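Local atomic coordinates of aldehyde dehydrogenase family protein (PDB entry 6X9L), a protein that probably oxidises long-chain aliphatic aldehydes such as octanal to the corresponding acids, using NAD+ as the electron acceptor. Residues A[90-95]-A[194-199]; A[302-307]-A[378-383]; A[426-431]-A[443-448]. The protein carries 1 engineered substitution. All coordinates share one frame; numbering follows the deposited sequence.

Contact 1 (A[90-95]-A[194-199]); sequences IERKEE and FAQLVH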
ATOM      1  N   ILE A  90     -10.084 -30.816   0.614  1.00 47.23           N
ATOM      2  CA  ILE A  90     -10.863 -31.583   1.586  1.00 48.17           C
ATOM      3  C   ILE A  90     -10.676 -33.073   1.359  1.00 48.07           C
ATOM      4  O   ILE A  90     -10.685 -33.867   2.308  1.00 48.70           O
ATOM      5  CB  ILE A  90     -12.354 -31.201   1.504  1.00 48.79           C
ATOM      6  CG1 ILE A  90     -12.557 -29.728   1.875  1.00 49.18           C
ATOM      7  CG2 ILE A  90     -13.179 -32.107   2.407  1.00 49.57           C
ATOM      8  CD1 ILE A  90     -12.439 -29.445   3.339  1.00 49.99           C
ATOM      9  N   GLU A  91     -10.529 -33.472   0.092  1.00 64.19           N
ATOM     10  CA  GLU A  91     -10.336 -34.874  -0.271  1.00 64.04           C
ATOM     11  C   GLU A  91      -8.947 -35.368   0.119  1.00 63.58           C
ATOM     12  O   GLU A  91      -8.783 -36.510   0.564  1.00 63.80           O
ATOM     13  CB  GLU A  91     -10.535 -35.040  -1.776  1.00 63.52           C
ATOM     14  CG  GLU A  91     -11.797 -35.731  -2.218  1.00 64.19           C
ATOM     15  CD  GLU A  91     -11.841 -35.844  -3.729  1.00 63.69           C
ATOM     16  OE1 GLU A  91     -12.786 -35.312  -4.349  1.00 63.82           O
ATOM     17  OE2 GLU A  91     -10.903 -36.442  -4.299  1.00 63.20           O
ATOM     18  N   ARG A  92      -7.930 -34.532  -0.071  1.00 52.05           N
ATOM     19  CA  ARG A  92      -6.552 -34.912   0.204  1.00 51.68           C
ATOM     20  C   ARG A  92      -6.059 -34.353   1.532  1.00 52.15           C
ATOM     21  O   ARG A  92      -4.849 -34.193   1.720  1.00 51.80           O
ATOM     22  CB  ARG A  92      -5.644 -34.461  -0.943  1.00 50.45           C
ATOM     23  CG  ARG A  92      -6.061 -35.000  -2.295  1.00 49.96           C
ATOM     24  CD  ARG A  92      -5.265 -34.374  -3.421  1.00 49.08           C
ATOM     25  NE  ARG A  92      -5.802 -34.738  -4.731  1.00 48.95           N
ATOM     26  CZ  ARG A  92      -5.221 -34.434  -5.889  1.00 48.38           C
ATOM     27  NH1 ARG A  92      -4.076 -33.763  -5.917  1.00 47.91           N
ATOM     28  NH2 ARG A  92      -5.775 -34.809  -7.026  1.00 48.37           N
ATOM     29  N   LYS A  93      -6.974 -34.066   2.459  1.00 50.33           N
ATOM     30  CA  LYS A  93      -6.589 -33.362   3.676  1.00 50.86           C
ATOM     31  C   LYS A  93      -5.642 -34.194   4.539  1.00 51.00           C
ATOM     32  O   LYS A  93      -4.685 -33.659   5.119  1.00 51.06           O
ATOM     33  CB  LYS A  93      -7.842 -32.973   4.463  1.00 51.89           C
ATOM     34  CG  LYS A  93      -8.759 -34.137   4.759  1.00 52.52           C
ATOM     35  CD  LYS A  93      -9.513 -33.898   6.032  1.00 53.64           C
ATOM     36  CE  LYS A  93     -10.708 -34.801   6.123  1.00 54.28           C
ATOM     37  NZ  LYS A  93     -11.643 -34.223   7.108  1.00 55.20           N
ATOM     38  N   GLU A  94      -5.895 -35.503   4.649  1.00 46.38           N
ATOM     39  CA  GLU A  94      -5.017 -36.363   5.439  1.00 46.67           C
ATOM     40  C   GLU A  94      -3.608 -36.399   4.862  1.00 46.07           C
ATOM     41  O   GLU A  94      -2.620 -36.357   5.606  1.00 46.24           O
ATOM     42  CB  GLU A  94      -5.587 -37.775   5.518  1.00 47.13           C
ATOM     43  CG  GLU A  94      -4.641 -38.788   6.141  1.00 47.45           C
ATOM     44  CD  GLU A  94      -4.375 -38.568   7.634  1.00 48.09           C
ATOM     45  OE1 GLU A  94      -4.990 -37.665   8.247  1.00 48.35           O
ATOM     46  OE2 GLU A  94      -3.550 -39.328   8.192  1.00 48.30           O
ATOM     47  N   GLU A  95      -3.496 -36.495   3.537  1.00 60.33           N
ATOM     48  CA  GLU A  95      -2.190 -36.440   2.900  1.00 59.73           C
ATOM     49  C   GLU A  95      -1.516 -35.107   3.188  1.00 59.45           C
ATOM     50  O   GLU A  95      -0.302 -35.048   3.439  1.00 59.46           O
ATOM     51  CB  GLU A  95      -2.331 -36.666   1.393  1.00 59.18           C
ATOM     52  CG  GLU A  95      -2.877 -38.046   0.993  1.00 59.72           C
ATOM     53  CD  GLU A  95      -4.307 -38.316   1.487  1.00 60.54           C
ATOM     54  OE1 GLU A  95      -5.131 -37.374   1.513  1.00 60.58           O
ATOM     55  OE2 GLU A  95      -4.608 -39.473   1.859  1.00 61.17           O
ATOM     56  N   PHE A 194       0.320 -29.092  -2.818  1.00 46.20           N
ATOM     57  CA  PHE A 194      -0.653 -28.074  -3.204  1.00 45.86           C
ATOM     58  C   PHE A 194      -0.584 -27.749  -4.696  1.00 45.23           C
ATOM     59  O   PHE A 194      -1.621 -27.583  -5.348  1.00 45.21           O
ATOM     60  CB  PHE A 194      -0.437 -26.810  -2.380  1.00 45.73           C
ATOM     61  CG  PHE A 194      -1.277 -25.658  -2.831  1.00 45.49           C
ATOM     62  CD1 PHE A 194      -2.621 -25.591  -2.493  1.00 46.24           C
ATOM     63  CD2 PHE A 194      -0.728 -24.653  -3.612  1.00 44.69           C
ATOM     64  CE1 PHE A 194      -3.386 -24.534  -2.909  1.00 46.37           C
ATOM     65  CE2 PHE A 194      -1.489 -23.593  -4.036  1.00 44.63           C
ATOM     66  CZ  PHE A 194      -2.815 -23.525  -3.687  1.00 45.53           C
ATOM     67  N   ALA A 195       0.626 -27.625  -5.248  1.00 49.73           N
ATOM     68  CA  ALA A 195       0.765 -27.381  -6.683  1.00 49.33           C
ATOM     69  C   ALA A 195       0.129 -28.511  -7.483  1.00 49.65           C
ATOM     70  O   ALA A 195      -0.640 -28.269  -8.423  1.00 49.47           O
ATOM     71  CB  ALA A 195       2.237 -27.220  -7.060  1.00 49.25           C
ATOM     72  N   GLN A 196       0.437 -29.762  -7.112  1.00 49.38           N
ATOM     73  CA  GLN A 196      -0.204 -30.912  -7.742  1.00 49.61           C
ATOM     74  C   GLN A 196      -1.717 -30.795  -7.670  1.00 49.70           C
ATOM     75  O   GLN A 196      -2.425 -31.174  -8.610  1.00 49.75           O
ATOM     76  CB  GLN A 196       0.250 -32.197  -7.059  1.00 50.17           C
ATOM     77  CG  GLN A 196      -0.182 -33.446  -7.788  1.00 50.61           C
ATOM     78  CD  GLN A 196       0.307 -33.447  -9.213  1.00 50.47           C
ATOM     79  OE1 GLN A 196       1.517 -33.365  -9.463  1.00 50.51           O
ATOM     80  NE2 GLN A 196      -0.631 -33.514 -10.165  1.00 50.36           N
ATOM     81  N   LEU A 197      -2.218 -30.256  -6.553  1.00 39.54           N
ATOM     82  CA  LEU A 197      -3.650 -30.162  -6.299  1.00 39.93           C
ATOM     83  C   LEU A 197      -4.326 -29.156  -7.228  1.00 39.62           C
ATOM     84  O   LEU A 197      -5.402 -29.437  -7.775  1.00 39.98           O
ATOM     85  CB  LEU A 197      -3.887 -29.788  -4.829  1.00 40.43           C
ATOM     86  CG  LEU A 197      -5.329 -29.767  -4.316  1.00 41.15           C
ATOM     87  CD1 LEU A 197      -5.389 -30.295  -2.891  1.00 41.95           C
ATOM     88  CD2 LEU A 197      -5.899 -28.371  -4.393  1.00 41.04           C
ATOM     89  N   VAL A 198      -3.742 -27.958  -7.390  1.00 36.51           N
ATOM     90  CA  VAL A 198      -4.339 -27.010  -8.334  1.00 36.36           C
ATOM     91  C   VAL A 198      -4.220 -27.542  -9.761  1.00 36.27           C
ATOM     92  O   VAL A 198      -5.109 -27.313 -10.588  1.00 36.58           O
ATOM     93  CB  VAL A 198      -3.747 -25.582  -8.214  1.00 35.99           C
ATOM     94  CG1 VAL A 198      -3.710 -25.094  -6.733  1.00 36.16           C
ATOM     95  CG2 VAL A 198      -2.384 -25.481  -8.871  1.00 35.44           C
ATOM     96  N   HIS A 199      -3.153 -28.275 -10.074  1.00 44.37           N
ATOM     97  CA  HIS A 199      -3.071 -28.910 -11.386  1.00 44.50           C
ATOM     98  C   HIS A 199      -4.255 -29.842 -11.617  1.00 44.89           C
ATOM     99  O   HIS A 199      -4.966 -29.733 -12.627  1.00 45.00           O
ATOM    100  CB  HIS A 199      -1.764 -29.685 -11.523  1.00 44.63           C
ATOM    101  CG  HIS A 199      -1.648 -30.417 -12.821  1.00 44.97           C
ATOM    102  ND1 HIS A 199      -1.389 -29.773 -14.013  1.00 44.93           N
ATOM    103  CD2 HIS A 199      -1.787 -31.730 -13.123  1.00 45.37           C
ATOM    104  CE1 HIS A 199      -1.357 -30.658 -14.991  1.00 45.28           C
ATOM    105  NE2 HIS A 199      -1.599 -31.853 -14.479  1.00 45.53           N
TER

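Contact 2 (A[302-307]-A[378-383]); sequences NRLAEV and FSEVDS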
ATOM      1  N   ASN A 302      -2.439  -6.848  41.755  1.00 54.68           N
ATOM      2  CA  ASN A 302      -2.951  -7.595  42.895  1.00 56.55           C
ATOM      3  C   ASN A 302      -3.484  -8.963  42.483  1.00 55.99           C
ATOM      4  O   ASN A 302      -3.991  -9.713  43.324  1.00 57.56           O
ATOM      5  CB  ASN A 302      -4.052  -6.803  43.586  1.00 58.38           C
ATOM      6  CG  ASN A 302      -5.271  -6.637  42.719  1.00 57.64           C
ATOM      7  OD1 ASN A 302      -5.195  -6.692  41.486  1.00 55.72           O
ATOM      8  ND2 ASN A 302      -6.418  -6.432  43.355  1.00 59.40           N
ATOM      9  N   ARG A 303      -3.411  -9.295  41.199  1.00 60.53           N
ATOM     10  CA  ARG A 303      -3.846 -10.604  40.733  1.00 60.38           C
ATOM     11  C   ARG A 303      -2.703 -11.422  40.143  1.00 59.85           C
ATOM     12  O   ARG A 303      -2.921 -12.567  39.741  1.00 59.80           O
ATOM     13  CB  ARG A 303      -4.980 -10.456  39.704  1.00 60.45           C
ATOM     14  CG  ARG A 303      -6.269  -9.844  40.273  1.00 61.14           C
ATOM     15  CD  ARG A 303      -7.004 -10.815  41.218  1.00 62.25           C
ATOM     16  NE  ARG A 303      -8.337 -11.158  40.723  1.00 62.54           N
ATOM     17  CZ  ARG A 303      -8.865 -12.373  40.804  1.00 62.90           C
ATOM     18  NH1 ARG A 303      -8.167 -13.356  41.348  1.00 62.96           N
ATOM     19  NH2 ARG A 303     -10.081 -12.615  40.334  1.00 63.24           N
ATOM     20  N   LEU A 304      -1.483 -10.880  40.124  1.00 60.28           N
ATOM     21  CA  LEU A 304      -0.382 -11.531  39.416  1.00 59.78           C
ATOM     22  C   LEU A 304      -0.069 -12.911  39.994  1.00 59.90           C
ATOM     23  O   LEU A 304       0.083 -13.885  39.248  1.00 59.76           O
ATOM     24  CB  LEU A 304       0.855 -10.630  39.440  1.00 59.35           C
ATOM     25  CG  LEU A 304       2.096 -10.999  38.616  1.00 58.73           C
ATOM     26  CD1 LEU A 304       1.833 -10.979  37.109  1.00 58.35           C
ATOM     27  CD2 LEU A 304       3.250 -10.065  38.969  1.00 58.40           C
ATOM     28  N   ALA A 305       0.049 -13.019  41.321  1.00 60.68           N
ATOM     29  CA  ALA A 305       0.410 -14.310  41.908  1.00 60.94           C
ATOM     30  C   ALA A 305      -0.613 -15.389  41.574  1.00 61.08           C
ATOM     31  O   ALA A 305      -0.249 -16.556  41.391  1.00 61.02           O
ATOM     32  CB  ALA A 305       0.578 -14.189  43.425  1.00 62.27           C
ATOM     33  N   GLU A 306      -1.891 -15.023  41.483  1.00 61.93           N
ATOM     34  CA  GLU A 306      -2.898 -16.002  41.093  1.00 62.06           C
ATOM     35  C   GLU A 306      -2.720 -16.437  39.638  1.00 61.60           C
ATOM     36  O   GLU A 306      -2.788 -17.634  39.328  1.00 61.57           O
ATOM     37  CB  GLU A 306      -4.297 -15.439  41.321  1.00 62.87           C
ATOM     38  CG  GLU A 306      -5.381 -16.485  41.178  1.00 63.40           C
ATOM     39  CD  GLU A 306      -6.782 -15.935  41.380  1.00 64.34           C
ATOM     40  OE1 GLU A 306      -7.687 -16.396  40.650  1.00 64.24           O
ATOM     41  OE2 GLU A 306      -6.986 -15.061  42.261  1.00 65.31           O
ATOM     42  N   VAL A 307      -2.494 -15.483  38.726  1.00 53.11           N
ATOM     43  CA  VAL A 307      -2.367 -15.851  37.316  1.00 52.70           C
ATOM     44  C   VAL A 307      -1.061 -16.601  37.079  1.00 52.20           C
ATOM     45  O   VAL A 307      -1.012 -17.530  36.265  1.00 52.02           O
ATOM     46  CB  VAL A 307      -2.503 -14.622  36.384  1.00 52.42           C
ATOM     47  CG1 VAL A 307      -3.111 -13.422  37.112  1.00 52.71           C
ATOM     48  CG2 VAL A 307      -1.187 -14.266  35.737  1.00 51.78           C
ATOM     49  N   PHE A 378       7.387 -16.415  31.879  1.00 41.33           N
ATOM     50  CA  PHE A 378       8.054 -15.403  32.674  1.00 42.28           C
ATOM     51  C   PHE A 378       7.022 -14.492  33.325  1.00 45.81           C
ATOM     52  O   PHE A 378       5.986 -14.175  32.732  1.00 48.11           O
ATOM     53  CB  PHE A 378       9.002 -14.559  31.812  1.00 41.77           C
ATOM     54  CG  PHE A 378      10.223 -15.283  31.380  1.00 38.65           C
ATOM     55  CD1 PHE A 378      11.191 -15.633  32.307  1.00 37.69           C
ATOM     56  CD2 PHE A 378      10.418 -15.619  30.048  1.00 36.97           C
ATOM     57  CE1 PHE A 378      12.333 -16.311  31.910  1.00 35.55           C
ATOM     58  CE2 PHE A 378      11.564 -16.295  29.653  1.00 34.59           C
ATOM     59  CZ  PHE A 378      12.518 -16.647  30.587  1.00 34.06           C
ATOM     60  N   SER A 379       7.327 -14.039  34.536  1.00 42.67           N
ATOM     61  CA  SER A 379       6.460 -13.095  35.227  1.00 45.58           C
ATOM     62  C   SER A 379       7.305 -11.963  35.792  1.00 45.98           C
ATOM     63  O   SER A 379       8.532 -11.945  35.652  1.00 44.28           O
ATOM     64  CB  SER A 379       5.655 -13.781  36.336  1.00 45.92           C
ATOM     65  OG  SER A 379       4.697 -12.888  36.852  1.00 48.23           O
ATOM     66  N   GLU A 380       6.618 -10.986  36.382  1.00 76.82           N
ATOM     67  CA  GLU A 380       7.260  -9.762  36.928  1.00 77.54           C
ATOM     68  C   GLU A 380       8.095  -9.171  35.804  1.00 77.38           C
ATOM     69  O   GLU A 380       9.216  -8.760  36.044  1.00 76.80           O
ATOM     70  CB  GLU A 380       8.081 -10.038  38.185  1.00 76.58           C
ATOM     71  CG  GLU A 380       7.246 -10.102  39.442  1.00 77.59           C
ATOM     72  CD  GLU A 380       7.928 -10.733  40.635  1.00 76.63           C
ATOM     73  OE1 GLU A 380       9.155 -10.927  40.578  1.00 75.46           O
ATOM     74  OE2 GLU A 380       7.226 -11.045  41.604  1.00 77.12           O
ATOM     75  N   VAL A 381       7.518  -9.175  34.617  1.00 46.18           N
ATOM     76  CA  VAL A 381       8.192  -8.729  33.376  1.00 46.23           C
ATOM     77  C   VAL A 381       8.004  -7.230  33.182  1.00 48.05           C
ATOM     78  O   VAL A 381       6.901  -6.731  33.280  1.00 49.19           O
ATOM     79  CB  VAL A 381       7.669  -9.531  32.174  1.00 46.05           C
ATOM     80  CG1 VAL A 381       7.946  -8.845  30.853  1.00 46.99           C
ATOM     81  CG2 VAL A 381       8.238 -10.924  32.166  1.00 42.98           C
ATOM     82  N   ASP A 382       9.106  -6.564  32.912  1.00 71.70           N
ATOM     83  CA  ASP A 382       9.077  -5.120  32.627  1.00 73.04           C
ATOM     84  C   ASP A 382       8.943  -4.943  31.124  1.00 73.31           C
ATOM     85  O   ASP A 382       9.661  -5.616  30.400  1.00 72.69           O
ATOM     86  CB  ASP A 382      10.391  -4.483  33.035  1.00 73.38           C
ATOM     87  CG  ASP A 382      10.209  -2.999  33.164  1.00 74.65           C
ATOM     88  OD1 ASP A 382       9.634  -2.588  34.159  1.00 75.17           O
ATOM     89  OD2 ASP A 382      10.584  -2.290  32.241  1.00 75.03           O
ATOM     90  N   SER A 383       8.235  -3.910  30.690  1.00 58.20           N
ATOM     91  CA  SER A 383       8.010  -3.614  29.251  1.00 57.76           C
ATOM     92  C   SER A 383       9.318  -3.352  28.500  1.00 57.62           C
ATOM     93  O   SER A 383       9.335  -3.561  27.315  1.00 56.99           O
ATOM     94  CB  SER A 383       6.993  -2.543  29.043  1.00 57.98           C
ATOM     95  OG  SER A 383       5.694  -3.094  28.952  1.00 57.51           O
TER

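Contact 3 (A[426-431]-A[443-448]); sequences QDLELA and VHLNYP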
ATOM      1  N   GLN A 426     -15.634  -9.292  31.885  1.00 74.05           N
ATOM      2  CA  GLN A 426     -17.028  -9.668  32.063  1.00 75.12           C
ATOM      3  C   GLN A 426     -17.962  -8.600  31.496  1.00 75.65           C
ATOM      4  O   GLN A 426     -18.901  -8.918  30.762  1.00 76.30           O
ATOM      5  CB  GLN A 426     -17.322  -9.934  33.544  1.00 75.54           C
ATOM      6  CG  GLN A 426     -18.149 -11.201  33.785  1.00 76.95           C
ATOM      7  CD  GLN A 426     -17.446 -12.225  34.678  1.00 76.85           C
ATOM      8  OE1 GLN A 426     -16.750 -11.868  35.632  1.00 76.55           O
ATOM      9  NE2 GLN A 426     -17.630 -13.504  34.365  1.00 77.14           N
ATOM     10  N   ASP A 427     -17.730  -7.331  31.824  1.00 62.39           N
ATOM     11  CA  ASP A 427     -18.527  -6.255  31.239  1.00 62.95           C
ATOM     12  C   ASP A 427     -18.150  -6.088  29.769  1.00 62.73           C
ATOM     13  O   ASP A 427     -17.046  -5.627  29.458  1.00 62.04           O
ATOM     14  CB  ASP A 427     -18.322  -4.953  32.003  1.00 62.91           C
ATOM     15  CG  ASP A 427     -19.024  -3.781  31.342  1.00 63.66           C
ATOM     16  OD1 ASP A 427     -19.728  -4.010  30.337  1.00 64.12           O
ATOM     17  OD2 ASP A 427     -18.885  -2.631  31.809  1.00 64.11           O
ATOM     18  N   LEU A 428     -19.083  -6.434  28.866  1.00 60.94           N
ATOM     19  CA  LEU A 428     -18.807  -6.407  27.429  1.00 60.85           C
ATOM     20  C   LEU A 428     -18.649  -4.980  26.912  1.00 60.94           C
ATOM     21  O   LEU A 428     -17.823  -4.724  26.031  1.00 60.60           O
ATOM     22  CB  LEU A 428     -19.917  -7.132  26.655  1.00 61.57           C
ATOM     23  CG  LEU A 428     -19.838  -7.243  25.117  1.00 61.53           C
ATOM     24  CD1 LEU A 428     -18.740  -8.195  24.677  1.00 60.85           C
ATOM     25  CD2 LEU A 428     -21.160  -7.686  24.515  1.00 62.21           C
ATOM     26  N   GLU A 429     -19.443  -4.044  27.429  1.00 69.37           N
ATOM     27  CA  GLU A 429     -19.276  -2.645  27.049  1.00 69.61           C
ATOM     28  C   GLU A 429     -17.850  -2.182  27.328  1.00 68.90           C
ATOM     29  O   GLU A 429     -17.159  -1.691  26.430  1.00 68.83           O
ATOM     30  CB  GLU A 429     -20.305  -1.777  27.785  1.00 70.45           C
ATOM     31  CG  GLU A 429     -19.977  -0.305  27.819  1.00 70.82           C
ATOM     32  CD  GLU A 429     -21.073   0.528  28.453  1.00 71.86           C
ATOM     33  OE1 GLU A 429     -21.332   0.379  29.670  1.00 72.72           O
ATOM     34  OE2 GLU A 429     -21.681   1.344  27.732  1.00 72.54           O
ATOM     35  N   LEU A 430     -17.376  -2.375  28.559  1.00 52.37           N
ATOM     36  CA  LEU A 430     -16.020  -1.962  28.892  1.00 51.64           C
ATOM     37  C   LEU A 430     -15.002  -2.647  27.990  1.00 50.98           C
ATOM     38  O   LEU A 430     -14.088  -1.996  27.471  1.00 50.82           O
ATOM     39  CB  LEU A 430     -15.724  -2.258  30.360  1.00 51.23           C
ATOM     40  CG  LEU A 430     -14.243  -2.106  30.720  1.00 50.50           C
ATOM     41  CD1 LEU A 430     -13.811  -0.644  30.825  1.00 50.76           C
ATOM     42  CD2 LEU A 430     -13.954  -2.855  31.996  1.00 50.04           C
ATOM     43  N   ALA A 431     -15.159  -3.956  27.775  1.00 46.40           N
ATOM     44  CA  ALA A 431     -14.198  -4.701  26.963  1.00 45.37           C
ATOM     45  C   ALA A 431     -14.141  -4.175  25.525  1.00 45.18           C
ATOM     46  O   ALA A 431     -13.062  -4.098  24.927  1.00 44.39           O
ATOM     47  CB  ALA A 431     -14.546  -6.188  26.989  1.00 45.34           C
ATOM     48  N   VAL A 443      -8.654  -7.336  17.377  1.00 36.35           N
ATOM     49  CA  VAL A 443      -8.796  -7.503  18.818  1.00 36.35           C
ATOM     50  C   VAL A 443      -9.877  -8.545  19.053  1.00 36.77           C
ATOM     51  O   VAL A 443     -10.960  -8.461  18.461  1.00 37.30           O
ATOM     52  CB  VAL A 443      -9.155  -6.185  19.529  1.00 36.93           C
ATOM     53  CG1 VAL A 443      -8.968  -6.334  21.028  1.00 36.89           C
ATOM     54  CG2 VAL A 443      -8.348  -4.994  18.953  1.00 37.07           C
ATOM     55  N   HIS A 444      -9.577  -9.522  19.911  1.00 40.45           N
ATOM     56  CA  HIS A 444     -10.435 -10.674  20.168  1.00 40.82           C
ATOM     57  C   HIS A 444     -10.949 -10.638  21.600  1.00 41.12           C
ATOM     58  O   HIS A 444     -10.157 -10.601  22.548  1.00 40.64           O
ATOM     59  CB  HIS A 444      -9.683 -11.985  19.932  1.00 40.44           C
ATOM     60  CG  HIS A 444      -9.234 -12.184  18.520  1.00 40.48           C
ATOM     61  ND1 HIS A 444      -9.699 -13.209  17.724  1.00 41.05           N
ATOM     62  CD2 HIS A 444      -8.344 -11.497  17.762  1.00 40.04           C
ATOM     63  CE1 HIS A 444      -9.122 -13.140  16.538  1.00 40.78           C
ATOM     64  NE2 HIS A 444      -8.303 -12.105  16.533  1.00 40.13           N
ATOM     65  N   LEU A 445     -12.269 -10.714  21.750  1.00 45.63           N
ATOM     66  CA  LEU A 445     -12.931 -10.560  23.038  1.00 45.97           C
ATOM     67  C   LEU A 445     -13.343 -11.918  23.590  1.00 46.35           C
ATOM     68  O   LEU A 445     -14.099 -12.654  22.939  1.00 46.98           O
ATOM     69  CB  LEU A 445     -14.155  -9.673  22.885  1.00 46.52           C
ATOM     70  CG  LEU A 445     -13.885  -8.359  22.180  1.00 46.62           C
ATOM     71  CD1 LEU A 445     -15.169  -7.568  22.134  1.00 47.43           C
ATOM     72  CD2 LEU A 445     -12.804  -7.586  22.921  1.00 46.12           C
ATOM     73  N   ASN A 446     -12.868 -12.238  24.796  1.00 49.46           N
ATOM     74  CA  ASN A 446     -13.259 -13.462  25.495  1.00 49.92           C
ATOM     75  C   ASN A 446     -13.172 -14.684  24.573  1.00 50.30           C
ATOM     76  O   ASN A 446     -14.084 -15.511  24.499  1.00 51.22           O
ATOM     77  CB  ASN A 446     -14.664 -13.312  26.083  1.00 50.81           C
ATOM     78  CG  ASN A 446     -14.771 -12.143  27.043  1.00 50.68           C
ATOM     79  OD1 ASN A 446     -13.923 -11.956  27.913  1.00 49.98           O
ATOM     80  ND2 ASN A 446     -15.814 -11.340  26.878  1.00 51.38           N
ATOM     81  N   TYR A 447     -12.070 -14.769  23.837  1.00 43.67           N
ATOM     82  CA  TYR A 447     -11.679 -15.938  23.054  1.00 43.77           C
ATOM     83  C   TYR A 447     -12.745 -16.352  22.051  1.00 44.81           C
ATOM     84  O   TYR A 447     -13.187 -17.514  22.035  1.00 45.43           O
ATOM     85  CB  TYR A 447     -11.318 -17.088  23.992  1.00 43.76           C
ATOM     86  CG  TYR A 447     -10.258 -16.675  24.994  1.00 42.80           C
ATOM     87  CD1 TYR A 447      -8.972 -16.356  24.587  1.00 41.69           C
ATOM     88  CD2 TYR A 447     -10.555 -16.573  26.348  1.00 42.88           C
ATOM     89  CE1 TYR A 447      -8.004 -15.952  25.496  1.00 40.82           C
ATOM     90  CE2 TYR A 447      -9.586 -16.181  27.268  1.00 41.94           C
ATOM     91  CZ  TYR A 447      -8.318 -15.865  26.837  1.00 40.97           C
ATOM     92  OH  TYR A 447      -7.367 -15.471  27.758  1.00 40.09           O
ATOM     93  N   PRO A 448     -13.130 -15.447  21.155  1.00 45.67           N
ATOM     94  CA  PRO A 448     -14.028 -15.824  20.062  1.00 46.40           C
ATOM     95  C   PRO A 448     -13.375 -16.866  19.169  1.00 46.55           C
ATOM     96  O   PRO A 448     -12.162 -17.090  19.205  1.00 45.76           O
ATOM     97  CB  PRO A 448     -14.234 -14.506  19.313  1.00 45.98           C
ATOM     98  CG  PRO A 448     -12.927 -13.803  19.509  1.00 45.04           C
ATOM     99  CD  PRO A 448     -12.472 -14.156  20.911  1.00 44.82           C
TER

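Contact 1 (A[90-95]-A[194-199])
Arg92 lies along Leu197, the two side chains running past each other in opposite directions, and this pairing makes up most of the 128 Å² buried between 90-95 and 194-199. The packed part is at Leu197, which is buried among Ile85, Leu88 and Ile89; here CD of Arg92 meets CD1 of Leu197 at 4.1 Å, a methylene against a methyl. Farther out, NH1 of Arg92 comes within 3.6 Å of Leu197 CA and 4.1 Å of Gln196 O, approaching the helix obliquely and making no hydrogen bond across the two segments. The reach follows from the torsions: CG stands beside the backbone N (chi1 -57°), and the chain is then extended from CG to NE. Leu197, with CG anti to its N (chi1 -174°), sends its fork back toward the root of the arginine.

The outer side is more polar, and both Arg92 and Gln196 are partly exposed there. Gln196 contributes little area, its CG lying 4.3 Å from Arg92 NH1. The guanidinium is instead held by Asp200, whose OD2 forms a salt bridge with NH2 while OD1 accepts from Gln196 NE2, so one carboxylate ties both residues together.

Arg92 sits at the break between helices 75-91 and 93-104, as the N-cap residue of the second. Leu197 packs helix 188-201 on helix 75-91; Ala195 and Val198 of the same helix reach Phe208 of strand 208-210, and Val198 also touches Ile85.

Contact 2 (A[302-307]-A[378-383])
Leu304 sets its forked end over the hydroxyl of Ser379. The oxygen OG is 3.5 Å from Leu304 CD1, 3.7 Å from Leu304 CG and 3.8 Å from Leu304 CD2, so it faces the branch point with a methyl at comparable range to each side rather than one methyl alone. This is van der Waals contact, not polar bonding: the hydrogen bond of OG goes to OE2 of Glu308, one turn further along the helix that Leu304 begins.

One torsion on each side sets the meeting. In Leu304, CG is anti to the backbone N (chi1 -172°), which carries the fork out from the first turn of the helix toward the strand end. Ser379 has its OG likewise anti to N (also -172°), and this points the hydroxyl at the helix, where Glu308 can bind it. Glu380 completes the contact differently. Its backbone takes a left-handed helical conformation, turning the chain after Ser379, and its CG lies beside N and comes within 4.0 Å of Leu304 CD2, an aliphatic touch. Beyond CG the chain is extended, and the side chain as a whole crosses the leucine at about a right angle; the residue itself is exposed, and also packs on Lys355.

Strand 376-379 runs between 355-358 and 396-402 in the seven-stranded sheet, and helix 304-316 lies against it: Ser379 and Val307 both touch Leu399 of the neighbouring strand, while Val307 also meets Phe272 and Val276 of helix 272-284.

Contact 3 (A[426-431]-A[443-448])
Ala431 closes the first helical turn with its N, which donates to Asp427 O at 3.0 Å, while its own carbonyl O faces the strand, 4.0 Å from Leu445 CD2. The second of these is a methyl resting against a peptide oxygen, without a polar bond. The CB of Ala431 points toward the strand as well, and the CA atoms of Ala431 and Leu445 are 7.2 Å apart, the nearest pair between the segments.

Leu445 answers from the strand. Its CG lies beside the backbone N (chi1 -51°), which presents both methyls to the helix: CD2 goes to Ala431, while CD1 meets CD1 of Leu428 at 4.4 Å. Leu428 leaves its backbone at a slant to the strand, but CG anti to N (chi1 -180°) brings its branch toward Leu445.

Polar groups bond near the turns at the start of the helix and after the strand. Asp427 is the N-cap, its OD1 accepting from Leu430 N in a long, weak bond of 3.4 Å, and the carboxylate of Asp269 receives the backbone N-H groups of Gln426 and Asp427. Past the strand, Asn446 turns the chain with a left-handed backbone conformation, and its OD1 binds Gly425 N.

Together the segments belong to the beta-alpha-beta unit of strand 422-424, helix 428-435 and strand 442-445. Val443 and His444 pair in parallel with a strand of the second subunit, whose Phe485 and Gly484 pack on Leu428 and Leu445. The direct meeting of helix and strand is thus apolar, with polar ties at its margin: the bond from Gly425 N to Asn446 OD1 joins the strand end to the turn leading into the helix, and the leucines serve both the crossover and the dimer seam.

How the contacts relate
Contact 3 is the buried one of the three; contacts 1 and 2 are partly buried, and in each an acid outside the segments takes the polar group that lies against the leucine: Asp200 for Arg92, Glu308 for Ser379. Contacts 2 and 3 reach the same seven-stranded sheet, toward opposite ends of it within the chain, the 442-445 end continuing into the second subunit; their centres are about 21 Å apart. Contact 1 lies across the chain's centre from contact 2, where helices cover the eight-stranded sheet. None has a hydrogen bond across it. Contact 1 adds a salt-bridged arginine on its partly exposed side, whereas contact 3 is chiefly apolar where the segments touch.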